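Local structure of glycosyl hydrolase, family 38 (Enterococcus faecalis, 5KBP) at residues A[268-271]-A[272-276]; A[376-379]-A[380-384]; A[33-36]-A[37-41]. The protein probably hydrolyses alpha-linked mannose from carbohydrates, as an alpha-mannosidase of glycoside hydrolase family 38. All blocks are in the same frame, centred on the assembly; numbering follows the deposited sequence.

Contact 1 of 3, residues A[268-271]-A[272-276]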
# COMPACT_ATOMS: atom_id res chain seq x y z
N LYS A 268 32.23 -3.37 27.07
CA LYS A 268 33.03 -2.82 28.15
C LYS A 268 34.15 -3.78 28.55
O LYS A 268 35.27 -3.35 28.85
CB LYS A 268 32.14 -2.52 29.36
CG LYS A 268 32.90 -2.06 30.59
CD LYS A 268 32.01 -2.12 31.83
CE LYS A 268 32.82 -1.92 33.10
NZ LYS A 268 32.03 -2.26 34.32
N ALA A 269 33.88 -5.08 28.52
CA ALA A 269 34.86 -6.06 28.98
C ALA A 269 35.94 -6.33 27.94
O ALA A 269 37.12 -6.45 28.29
CB ALA A 269 34.15 -7.37 29.37
N VAL A 270 35.56 -6.43 26.66
CA VAL A 270 36.52 -6.83 25.64
C VAL A 270 37.48 -5.69 25.33
O VAL A 270 38.68 -5.91 25.10
CB VAL A 270 35.80 -7.34 24.38
CG1 VAL A 270 34.95 -6.24 23.76
CG2 VAL A 270 36.80 -7.88 23.37
N GLN A 271 36.99 -4.45 25.34
CA GLN A 271 37.83 -3.30 25.02
C GLN A 271 38.76 -2.91 26.16
O GLN A 271 39.65 -2.08 25.96
CB GLN A 271 36.96 -2.10 24.64
CG GLN A 271 36.14 -2.31 23.37
CD GLN A 271 35.19 -1.16 23.09
OE1 GLN A 271 35.62 -0.07 22.73
NE2 GLN A 271 33.90 -1.41 23.26
N GLU A 272 38.56 -3.47 27.35
CA GLU A 272 39.43 -3.16 28.48
C GLU A 272 40.73 -3.95 28.43
O GLU A 272 41.75 -3.50 28.97
CB GLU A 272 38.68 -3.44 29.79
CG GLU A 272 39.28 -2.79 31.02
CD GLU A 272 38.27 -2.64 32.15
OE1 GLU A 272 38.04 -1.50 32.60
OE2 GLU A 272 37.70 -3.67 32.56
N GLU A 273 40.72 -5.11 27.78
CA GLU A 273 41.89 -5.97 27.65
C GLU A 273 42.30 -6.11 26.19
O GLU A 273 42.64 -7.20 25.72
CB GLU A 273 41.63 -7.34 28.28
CG GLU A 273 41.11 -7.26 29.71
CD GLU A 273 40.58 -8.59 30.21
OE1 GLU A 273 40.76 -9.61 29.51
OE2 GLU A 273 39.98 -8.62 31.30
N LEU A 274 42.27 -5.01 25.46
CA LEU A 274 42.55 -5.04 24.03
C LEU A 274 44.06 -4.98 23.79
O LEU A 274 44.74 -4.12 24.36
CB LEU A 274 41.87 -3.87 23.33
CG LEU A 274 41.09 -4.15 22.05
CD1 LEU A 274 40.09 -5.27 22.26
CD2 LEU A 274 40.39 -2.88 21.57
N PRO A 275 44.62 -5.88 22.98
CA PRO A 275 46.07 -5.87 22.75
C PRO A 275 46.49 -4.70 21.88
O PRO A 275 45.69 -4.10 21.15
CB PRO A 275 46.33 -7.20 22.06
CG PRO A 275 45.04 -7.53 21.38
CD PRO A 275 43.96 -6.99 22.28
N GLU A 276 47.79 -4.38 21.95
CA GLU A 276 48.33 -3.25 21.21
C GLU A 276 48.53 -3.54 19.73
O GLU A 276 48.61 -2.60 18.93
CB GLU A 276 49.66 -2.80 21.83
CG GLU A 276 49.54 -2.28 23.25

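Contact 2 of 3, residues A[376-379]-A[380-384]. With SO4 (sulfate ion), chain F.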
# COMPACT_ATOMS: atom_id res chain seq x y z
N ASN A 376 5.74 10.47 -0.27
CA ASN A 376 5.92 11.51 -1.28
C ASN A 376 4.80 12.55 -1.20
O ASN A 376 5.05 13.75 -1.36
CB ASN A 376 5.98 10.88 -2.67
CG ASN A 376 6.32 11.89 -3.75
OD1 ASN A 376 7.37 12.53 -3.72
ND2 ASN A 376 5.43 12.02 -4.74
N ASP A 377 3.57 12.10 -0.95
CA ASP A 377 2.45 13.04 -0.88
C ASP A 377 2.53 13.92 0.36
O ASP A 377 2.08 15.07 0.33
CB ASP A 377 1.12 12.28 -0.92
CG ASP A 377 0.89 11.58 -2.24
OD1 ASP A 377 1.46 12.03 -3.26
OD2 ASP A 377 0.13 10.59 -2.27
N VAL A 378 3.08 13.40 1.46
CA VAL A 378 3.28 14.24 2.64
C VAL A 378 4.36 15.28 2.37
O VAL A 378 4.22 16.45 2.76
CB VAL A 378 3.63 13.36 3.86
CG1 VAL A 378 3.97 14.24 5.05
CG2 VAL A 378 2.48 12.44 4.19
N GLY A 379 5.44 14.89 1.69
CA GLY A 379 6.46 15.85 1.32
C GLY A 379 5.94 16.92 0.37
O GLY A 379 6.37 18.08 0.45
N HIS A 380 5.02 16.56 -0.52
CA HIS A 380 4.41 17.55 -1.40
C HIS A 380 3.51 18.50 -0.62
O HIS A 380 3.54 19.72 -0.84
CB HIS A 380 3.63 16.86 -2.51
CG HIS A 380 4.47 16.46 -3.69
ND1 HIS A 380 5.26 15.34 -3.69
CD2 HIS A 380 4.63 17.05 -4.90
CE1 HIS A 380 5.88 15.24 -4.86
NE2 HIS A 380 5.52 16.27 -5.61
N PHE A 381 2.70 17.96 0.29
CA PHE A 381 1.82 18.81 1.10
C PHE A 381 2.63 19.81 1.92
O PHE A 381 2.33 21.00 1.94
CB PHE A 381 0.95 17.94 2.01
CG PHE A 381 0.13 18.73 3.01
CD1 PHE A 381 0.64 19.02 4.27
CD2 PHE A 381 -1.14 19.17 2.69
CE1 PHE A 381 -0.11 19.74 5.18
CE2 PHE A 381 -1.89 19.89 3.60
CZ PHE A 381 -1.37 20.17 4.85
N LEU A 382 3.66 19.32 2.62
CA LEU A 382 4.46 20.20 3.47
C LEU A 382 5.21 21.24 2.65
O LEU A 382 5.39 22.37 3.11
CB LEU A 382 5.43 19.37 4.31
CG LEU A 382 4.77 18.43 5.32
CD1 LEU A 382 5.80 17.59 6.05
CD2 LEU A 382 3.93 19.24 6.31
N ALA A 383 5.65 20.88 1.44
CA ALA A 383 6.32 21.86 0.59
C ALA A 383 5.34 22.91 0.09
O ALA A 383 5.68 24.09 -0.02
CB ALA A 383 7.00 21.16 -0.58
N ASP A 384 4.10 22.50 -0.22
CA ASP A 384 3.11 23.46 -0.71
C ASP A 384 2.61 24.36 0.41
O ASP A 384 2.23 25.51 0.15
CB ASP A 384 1.94 22.72 -1.36
CG ASP A 384 2.37 21.93 -2.58
OD1 ASP A 384 3.39 22.29 -3.20
OD2 ASP A 384 1.68 20.94 -2.92
S SO4 F . 5.59 13.30 -8.35
O1 SO4 F . 4.41 13.27 -7.49
O2 SO4 F . 5.48 14.40 -9.30
O3 SO4 F . 6.78 13.49 -7.53
O4 SO4 F . 5.70 12.03 -9.07

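Contact 3 of 3, residues A[33-36]-A[37-41]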
# COMPACT_ATOMS: atom_id res chain seq x y z
N ILE A 33 4.94 -10.77 16.38
CA ILE A 33 4.12 -10.71 17.60
C ILE A 33 4.40 -11.92 18.48
O ILE A 33 4.51 -11.80 19.70
CB ILE A 33 2.63 -10.60 17.23
CG1 ILE A 33 2.41 -9.47 16.22
CG2 ILE A 33 1.79 -10.38 18.48
CD1 ILE A 33 2.83 -8.12 16.72
N GLU A 34 4.51 -13.10 17.87
CA GLU A 34 4.82 -14.30 18.63
C GLU A 34 6.19 -14.20 19.30
O GLU A 34 6.36 -14.61 20.45
CB GLU A 34 4.76 -15.53 17.72
CG GLU A 34 3.37 -15.88 17.23
CD GLU A 34 3.36 -17.07 16.29
OE1 GLU A 34 4.44 -17.48 15.83
OE2 GLU A 34 2.26 -17.61 16.02
N LEU A 35 7.17 -13.65 18.58
CA LEU A 35 8.52 -13.54 19.13
C LEU A 35 8.54 -12.63 20.36
O LEU A 35 9.06 -13.01 21.42
CB LEU A 35 9.49 -13.03 18.07
CG LEU A 35 10.89 -12.68 18.56
CD1 LEU A 35 11.62 -13.92 19.04
CD2 LEU A 35 11.68 -11.99 17.46
N VAL A 36 7.99 -11.42 20.23
CA VAL A 36 8.02 -10.47 21.33
C VAL A 36 7.17 -10.96 22.50
O VAL A 36 7.51 -10.73 23.66
CB VAL A 36 7.58 -9.08 20.85
CG1 VAL A 36 7.54 -8.09 22.00
CG2 VAL A 36 8.51 -8.58 19.75
N ASP A 37 6.06 -11.65 22.21
CA ASP A 37 5.27 -12.25 23.29
C ASP A 37 6.10 -13.22 24.11
O ASP A 37 6.02 -13.25 25.34
CB ASP A 37 4.03 -12.95 22.73
CG ASP A 37 2.95 -11.98 22.30
OD1 ASP A 37 2.99 -10.81 22.73
OD2 ASP A 37 2.05 -12.40 21.54
N ASN A 38 6.92 -14.04 23.43
CA ASN A 38 7.74 -15.02 24.13
C ASN A 38 8.94 -14.38 24.83
O ASN A 38 9.36 -14.87 25.88
CB ASN A 38 8.21 -16.10 23.15
CG ASN A 38 7.08 -16.99 22.68
OD1 ASN A 38 6.13 -17.26 23.42
ND2 ASN A 38 7.16 -17.44 21.43
N VAL A 39 9.50 -13.31 24.26
CA VAL A 39 10.60 -12.63 24.93
C VAL A 39 10.13 -11.97 26.21
O VAL A 39 10.78 -12.07 27.26
CB VAL A 39 11.25 -11.61 23.97
CG1 VAL A 39 12.26 -10.75 24.72
CG2 VAL A 39 11.93 -12.33 22.82
N LEU A 40 8.98 -11.28 26.16
CA LEU A 40 8.41 -10.70 27.37
C LEU A 40 8.05 -11.78 28.38
O LEU A 40 8.13 -11.55 29.59
CB LEU A 40 7.17 -9.87 27.02
CG LEU A 40 7.41 -8.64 26.14
CD1 LEU A 40 6.11 -7.90 25.88
CD2 LEU A 40 8.44 -7.72 26.78
N ASP A 41 7.64 -12.96 27.91
CA ASP A 41 7.38 -14.08 28.81
C ASP A 41 8.63 -14.45 29.59
O ASP A 41 8.59 -14.64 30.81
CB ASP A 41 6.86 -15.27 28.01
CG ASP A 41 6.17 -16.31 28.87
OD1 ASP A 41 6.62 -16.56 30.01
OD2 ASP A 41 5.17 -16.90 28.41

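Contact 1 of 3, residues A[268-271]-A[272-276]
Where helix 263-270 gives way to the loop before strand 280-282, L274 folds back onto V270. Two backbone bonds, both weak and spanning three residues, lie here: E272 N gives to A269 O at 3.4 Å and E273 N to V270 O at 3.5 Å, with N-H...O angles near 145°. L274 is extended. Its side chain turns back toward V270, where L274 CD1 comes to 3.2 Å from V270 O, a close approach of a methyl to a carbonyl oxygen. The same CD1 of L274 lies 4.3 Å from V270 CG2, a loose apolar contact. On another side of the turn, E272 CB rests 3.5 Å from K268 O. The carboxylate of E272 and the ammonium of K268 do not meet, with OE2 and NZ 6.1 Å apart, and any attraction between them would act only at a distance. E273 points its carboxylate elsewhere, OE2 forming a hydrogen bond with H226 NE2. V270 and L274 both pack on T224, while L274 also reaches F186 of strand 184-189 and W176 of strand 174-178, joining the helix end to the mixed sheet.

Contact 2 of 3, residues A[376-379]-A[380-384]
N376 and H380 stand one turn apart on the long helix 362-393, whose regular i to i+4 backbone bonds include an almost straight one (170°) from L382 N to V378 O at 2.9 Å. In this alpha helix of the mannosidase middle domain, N376 O takes two hydrogen bonds from one residue. H380 N gives the helical bond to N376 O at 2.9 Å, and H380 ND1 adds a second at 2.8 Å from the opposite face of the carbonyl plane. The ring bond is near straight, with N376 O almost in the ring plane but ND1 well above the carbonyl plane. The bond restrains the rotation of the ring. The N376 side chain, with CG anti to the backbone N (chi1 -174°), crosses this ring at a slant, its amide plane 77° from the imidazole and N376 OD1 3.3 Å from H380 CE1. On another side of the helix, V378 and L382 lie alongside each other, CG1 to CD1 3.9 Å, and pack against helix 337-348. H380 also packs on E27 of the second subunit. A sulfate, probably from the crystallisation liquor, is hydrogen-bonded to K312 NZ and weakly to N376 ND2, the shorter of two such bonds being 3.2 Å to sulfate O1.

Contact 3 of 3, residues A[33-36]-A[37-41]
V36 and L40 lie side by side and point the same way, V36 CG1 meeting L40 CD1 at 4.1 Å. L35 and V39 repeat this one residue earlier, with L35 CD1 alongside V39 CG2, also at 4.1 Å. The V39 methyl is placed by its first torsion: with CG1 anti to the backbone N (chi1 171°), CG2 falls beside that N and hangs 3.3 Å from L35 O. All four sit on helix 25-45 of the family 38 N-terminal domain, an alpha helix whose i to i+4 bonds include L40 N to V36 O at 3.0 Å, nearly straight at 173°. The V36 and L40 side chains are covered by Y64 of helix 59-65, and L40 also by V75 and A78 of helix 72-80. I33 and D37 likewise run alongside each other, CG2 of I33 lying 3.7 Å from D37 OD2. D37 OD2 is also 3.1 Å from I33 O, an acceptor beside an acceptor. The other carboxylate oxygen, OD1, is held by a hydrogen bond from Y64 OH and a salt bridge to R68 NH1. E34 leaves the helix in another direction, where OE1 forms a salt bridge with K478 of the second subunit.

In the fold
Along the chain the order is contact 3, contact 1, contact 2, and none touches another. Contacts 3 and 1 share the N-terminal family 38 domain, with centres about 34 Å apart: one lies within helix 25-45, the other where helix 263-270 gives way to the loop before strand 280-282, an outer strand of the mixed sheet. Contact 2 belongs to the middle domain, on helix 362-393, its centre about 37 Å from contact 3 and about 49 Å from contact 1. Contacts 2 and 3 both face the second subunit, and E34 of each packs on F381 of the other, so residues 33-41 and 376-384 meet across the dimer although they are separate within one chain.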